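Local coordinates for endo-xylogalacturonan hydrolase A (Aspergillus tubingensis, PDB 4C2L), which hydrolyses xylogalacturonan, the heavily xylose-substituted galacturonan of the hairy regions of pectin, as a secreted family 28 glycosidase, at residues S28-D31 / V32-I35. Numbering follows the deposited sequence.
Sequences STDD and VPAI
One face of the Asp30 carboxylate is turned to the start of the helix and receives both Val32 and Pro33. Val32 N donates to Asp30 OD1 over 3.0 Å in a nearly straight bond. It arrives from well above the carboxylate plane, 57° out of it. Pro33 CD lies over the same face, 4.1 Å from Asp30 CG. Val32 CG2 sits lower, beyond the OD1 end of the group, 3.3 Å from Asp30 OD1. This placement follows from the first torsion of Asp30: with CG anti to the backbone N (chi1 -166°), the carboxylate lies beside its own carbonyl carbon and reaches forward to the N-H two residues on. Asn59 N also bonds OD1, and Ser60 OG bonds OD2, so both oxygens are engaged and the group's orientation is fixed.

The Asp31 carboxylate heads away from the helix, toward Gly24 N and Tyr57 N, which bind its two oxygens. Its contribution to the helix comes instead from the backbone: Asp31 O accepts from Ile35 N at 3.0 Å, the first i to i+4 bond of the helix. Ile35 folds its CG1 back beside its own backbone N (chi1 -62°), bringing that carbon to 3.3 Å from Asp31 O, with Ala34 CB near the same oxygen. Pro33, in the first turn, has no N-H to offer. On the inner side, Val32 and Ile35 pack against Leu58 of strand 55-58.

The Asp30-Val32 bond closes an Asx turn, here capping the start of helix 32-42. In the right-handed parallel beta-helix of family 28 glycosidases, such an N-terminal helix covers the end of the hydrophobic core.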
# COMPACT_ATOMS: atom_id res chain seq x y z
N SER A 28 5.81 -7.87 -29.72
CA SER A 28 5.58 -6.70 -30.58
C SER A 28 4.12 -6.52 -30.96
O SER A 28 3.76 -5.52 -31.59
CB SER A 28 6.43 -6.78 -31.85
OG SER A 28 7.78 -6.56 -31.49
N THR A 29 3.28 -7.48 -30.60
CA THR A 29 1.84 -7.37 -30.87
C THR A 29 1.08 -7.17 -29.58
O THR A 29 1.14 -8.01 -28.68
CB THR A 29 1.31 -8.61 -31.62
OG1 THR A 29 1.99 -8.69 -32.88
CG2 THR A 29 -0.18 -8.48 -31.88
N ASP A 30 0.36 -6.05 -29.50
CA ASP A 30 -0.42 -5.73 -28.31
C ASP A 30 -1.65 -6.65 -28.25
O ASP A 30 -2.43 -6.70 -29.20
CB ASP A 30 -0.85 -4.26 -28.39
CG ASP A 30 -1.36 -3.73 -27.07
OD1 ASP A 30 -1.49 -4.51 -26.11
OD2 ASP A 30 -1.60 -2.51 -27.02
N ASP A 31 -1.80 -7.39 -27.14
CA ASP A 31 -2.97 -8.25 -26.93
C ASP A 31 -4.14 -7.54 -26.26
O ASP A 31 -5.22 -8.12 -26.12
CB ASP A 31 -2.59 -9.49 -26.09
CG ASP A 31 -1.69 -10.46 -26.84
OD1 ASP A 31 -1.86 -10.61 -28.08
OD2 ASP A 31 -0.83 -11.08 -26.19
N VAL A 32 -3.94 -6.30 -25.82
CA VAL A 32 -5.01 -5.58 -25.12
C VAL A 32 -6.34 -5.55 -25.90
O VAL A 32 -7.38 -5.83 -25.33
CB VAL A 32 -4.55 -4.18 -24.65
CG1 VAL A 32 -5.72 -3.31 -24.23
CG2 VAL A 32 -3.56 -4.31 -23.49
N PRO A 33 -6.30 -5.26 -27.22
CA PRO A 33 -7.62 -5.24 -27.89
C PRO A 33 -8.36 -6.57 -27.86
O PRO A 33 -9.57 -6.59 -27.65
CB PRO A 33 -7.27 -4.84 -29.33
CG PRO A 33 -6.06 -3.97 -29.15
CD PRO A 33 -5.25 -4.65 -28.06
N ALA A 34 -7.63 -7.67 -28.05
CA ALA A 34 -8.22 -9.01 -27.94
C ALA A 34 -8.81 -9.25 -26.57
O ALA A 34 -9.89 -9.86 -26.45
CB ALA A 34 -7.18 -10.08 -28.26
N ILE A 35 -8.12 -8.78 -25.53
CA ILE A 35 -8.60 -8.93 -24.16
C ILE A 35 -9.87 -8.11 -23.90
O ILE A 35 -10.84 -8.62 -23.35
CB ILE A 35 -7.48 -8.58 -23.15
CG1 ILE A 35 -6.30 -9.54 -23.32
CG2 ILE A 35 -8.03 -8.58 -21.73
CD1 ILE A 35 -5.02 -9.10 -22.61